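Local coordinates for 3-hydroxyacyl-CoA dehydrogenase (PDB 4XGN), which probably catalyses the NAD-dependent, reversible oxidation of 3-hydroxyacyl-CoA to 3-ketoacyl-CoA as a short-chain dehydrogenase with a Rossmann fold, at residues Val149-Val154 against Ile194-Phe199. Sequence-based numbering, arbitrary orientation.
With NAD (nicotinamide-adenine-dinucleotide), chain I.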
loop_
_atom_site.group_PDB
_atom_site.type_symbol
_atom_site.label_atom_id
_atom_site.label_comp_id
_atom_site.label_asym_id
_atom_site.label_seq_id
_atom_site.Cartn_x
_atom_site.Cartn_y
_atom_site.Cartn_z
ATOM N N VAL A 149 -4.824 -15.920 -12.606
ATOM C CA VAL A 149 -4.119 -15.786 -11.338
ATOM C C VAL A 149 -2.617 -15.756 -11.607
ATOM O O VAL A 149 -2.089 -16.621 -12.280
ATOM C CB VAL A 149 -4.415 -16.950 -10.397
ATOM C CG1 VAL A 149 -3.688 -16.768 -9.071
ATOM C CG2 VAL A 149 -5.923 -17.054 -10.135
ATOM N N SER A 150 -1.938 -14.732 -11.118
ATOM C CA SER A 150 -0.480 -14.630 -11.240
ATOM C C SER A 150 0.184 -14.663 -9.878
ATOM O O SER A 150 -0.467 -14.462 -8.838
ATOM C CB SER A 150 -0.115 -13.398 -11.995
ATOM O OG SER A 150 -0.692 -13.366 -13.290
ATOM N N THR A 151 1.487 -14.972 -9.897
ATOM C CA THR A 151 2.247 -15.105 -8.669
ATOM C C THR A 151 3.254 -13.983 -8.591
ATOM O O THR A 151 4.174 -13.878 -9.415
ATOM C CB THR A 151 2.963 -16.468 -8.568
ATOM O OG1 THR A 151 2.046 -17.543 -8.902
ATOM C CG2 THR A 151 3.524 -16.649 -7.175
ATOM N N ALA A 152 3.086 -13.096 -7.622
ATOM C CA ALA A 152 4.066 -12.147 -7.296
ATOM C C ALA A 152 4.961 -12.771 -6.182
ATOM O O ALA A 152 5.505 -13.850 -6.389
ATOM C CB ALA A 152 3.441 -10.816 -6.926
ATOM N N SER A 153 5.130 -12.091 -5.055
ATOM C CA SER A 153 5.961 -12.481 -3.899
ATOM C C SER A 153 5.816 -11.346 -2.923
ATOM O O SER A 153 5.544 -10.219 -3.316
ATOM C CB SER A 153 7.440 -12.543 -4.288
ATOM O OG SER A 153 8.273 -12.688 -3.154
ATOM N N VAL A 154 6.078 -11.634 -1.651
ATOM C CA VAL A 154 6.212 -10.595 -0.656
ATOM C C VAL A 154 7.418 -9.697 -0.996
ATOM O O VAL A 154 7.459 -8.562 -0.568
ATOM C CB VAL A 154 6.309 -11.156 0.778
ATOM C CG1 VAL A 154 5.025 -11.875 1.159
ATOM C CG2 VAL A 154 7.563 -11.981 0.995
ATOM N N ILE A 194 -1.460 -13.529 -6.255
ATOM C CA ILE A 194 -1.060 -14.064 -4.956
ATOM C C ILE A 194 0.405 -13.675 -4.768
ATOM O O ILE A 194 1.199 -13.851 -5.685
ATOM C CB ILE A 194 -1.235 -15.595 -4.872
ATOM C CG1 ILE A 194 -2.732 -15.972 -5.037
ATOM C CG2 ILE A 194 -0.749 -16.106 -3.502
ATOM C CD1 ILE A 194 -2.993 -17.459 -5.322
ATOM N N ALA A 195 0.720 -13.099 -3.590
ATOM C CA ALA A 195 2.083 -12.753 -3.201
ATOM C C ALA A 195 2.502 -13.698 -2.085
ATOM O O ALA A 195 2.276 -13.445 -0.917
ATOM C CB ALA A 195 2.158 -11.272 -2.736
ATOM N N PRO A 196 3.127 -14.831 -2.423
ATOM C CA PRO A 196 3.550 -15.743 -1.364
ATOM C C PRO A 196 4.740 -15.255 -0.556
ATOM O O PRO A 196 5.577 -14.477 -1.054
ATOM C CB PRO A 196 3.898 -17.053 -2.124
ATOM C CG PRO A 196 3.383 -16.848 -3.522
ATOM C CD PRO A 196 3.352 -15.395 -3.773
ATOM N N GLY A 197 4.818 -15.702 0.694
ATOM C CA GLY A 197 5.975 -15.473 1.525
ATOM C C GLY A 197 7.100 -16.465 1.253
ATOM O O GLY A 197 7.918 -16.232 0.350
ATOM N N ILE A 198 7.190 -17.523 2.057
ATOM C CA ILE A 198 8.248 -18.505 1.851
ATOM C C ILE A 198 7.609 -19.868 1.864
ATOM O O ILE A 198 6.980 -20.240 2.865
ATOM C CB ILE A 198 9.373 -18.453 2.902
ATOM C CG1 ILE A 198 9.761 -17.010 3.237
ATOM C CG2 ILE A 198 10.581 -19.242 2.379
ATOM C CD1 ILE A 198 10.409 -16.930 4.586
ATOM N N PHE A 199 7.816 -20.594 0.761
ATOM C CA PHE A 199 7.184 -21.876 0.525
ATOM C C PHE A 199 8.202 -22.949 0.260
ATOM O O PHE A 199 9.205 -22.709 -0.414
ATOM C CB PHE A 199 6.166 -21.795 -0.638
ATOM C CG PHE A 199 4.834 -21.291 -0.212
ATOM C CD1 PHE A 199 4.660 -19.949 0.172
ATOM C CD2 PHE A 199 3.756 -22.162 -0.094
ATOM C CE1 PHE A 199 3.439 -19.493 0.605
ATOM C CE2 PHE A 199 2.549 -21.697 0.316
ATOM C CZ PHE A 199 2.372 -20.384 0.686
HETATM P PA NAD I . 9.992 -23.901 -8.668
HETATM O O1A NAD I . 11.392 -23.595 -9.064
HETATM O O2A NAD I . 9.747 -25.163 -7.901
HETATM O O5B NAD I . 9.019 -23.887 -9.942
HETATM C C5B NAD I . 9.153 -22.917 -10.958
HETATM C C4B NAD I . 8.844 -23.571 -12.315
HETATM O O4B NAD I . 9.022 -22.564 -13.174
HETATM C C3B NAD I . 9.895 -24.649 -12.684
HETATM O O3B NAD I . 9.361 -25.910 -12.923
HETATM C C2B NAD I . 10.563 -23.950 -13.882
HETATM O O2B NAD I . 11.200 -24.939 -14.771
HETATM C C1B NAD I . 9.635 -23.166 -14.423
HETATM N N9A NAD I . 10.185 -22.090 -15.188
HETATM C C8A NAD I . 11.255 -21.279 -14.914
HETATM N N7A NAD I . 11.472 -20.425 -15.967
HETATM C C5A NAD I . 10.515 -20.719 -16.836
HETATM C C6A NAD I . 10.226 -20.175 -18.061
HETATM N N6A NAD I . 10.931 -19.163 -18.779
HETATM N N1A NAD I . 9.181 -20.652 -18.754
HETATM C C2A NAD I . 8.402 -21.666 -18.265
HETATM N N3A NAD I . 8.671 -22.201 -17.037
HETATM C C4A NAD I . 9.741 -21.718 -16.370
HETATM O O3 NAD I . 9.659 -22.629 -7.746
HETATM P PN NAD I . 8.205 -22.290 -7.094
HETATM O O1N NAD I . 8.470 -22.049 -5.644
HETATM O O2N NAD I . 7.109 -23.305 -7.376
HETATM O O5D NAD I . 7.838 -20.877 -7.797
HETATM C C5D NAD I . 6.547 -20.606 -8.338
HETATM C C4D NAD I . 6.233 -19.159 -8.366
HETATM O O4D NAD I . 6.122 -18.780 -7.058
HETATM C C3D NAD I . 7.381 -18.312 -8.972
HETATM O O3D NAD I . 6.901 -17.259 -9.688
HETATM C C2D NAD I . 8.091 -17.860 -7.666
HETATM O O2D NAD I . 8.961 -16.663 -7.917
HETATM C C1D NAD I . 7.097 -17.588 -6.847
HETATM N N1N NAD I . 7.347 -17.557 -5.411
HETATM C C2N NAD I . 7.916 -18.601 -4.719
HETATM C C3N NAD I . 8.142 -18.540 -3.349
HETATM C C7N NAD I . 8.805 -19.636 -2.570
HETATM O O7N NAD I . 9.178 -19.412 -1.443
HETATM N N7N NAD I . 8.957 -20.932 -3.131
HETATM C C4N NAD I . 7.745 -17.372 -2.664
HETATM C C5N NAD I . 7.143 -16.345 -3.345
HETATM C C6N NAD I . 6.938 -16.436 -4.705
HETATM O O HOH W 1 9.110 -14.483 -1.352
#
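The nicotinamide end of the NAD site is built where strands 146-151 and 189-196, parallel neighbours in the Rossmann sheet, run out into loops, with T151 bridged to I194. I194 N donates to S150 O over 2.9 Å, almost in line with the carbonyl, and I194 O takes A152 N. Past the end of strand 146-151, V154 N reaches O of P196, the last residue of the other strand, at 2.9 Å from above the carbonyl plane, 37° out of it, which carries the pairing beyond the T151-I194 bridge. CG1 of V154 also packs on CA of G197.

V149 CG1 meets I194 CD1, and helix 228-240 covers the isoleucine. T151 holds CG2 anti to its backbone N, which lays this methyl against P196 CD (3.6 Å) and NAD O4D (3.4 Å), while OG1 turns to Y231 OH and N90 O. The P196 ring crosses T151 at about a right angle and sets CB 3.5 Å from NAD C5N. In short-chain dehydrogenases the serine of a Ser-Tyr-Lys set follows this strand; S153, with Y166 and K170 against it, is consistent with that role. Its OG, anti to the backbone N (chi1 170°), caps A155 N in the turn that leads into helix 155-158 and shares a water with G197 O. That carbonyl lies 3.2 Å from NAD C4N, the hydride-accepting carbon. Beyond it, F199 grips the carboxamide through its backbone: N donates to O7N at 2.8 Å, nearly straight at 165°, and O receives a longer bond from N7N, fixing the rotation of the amide.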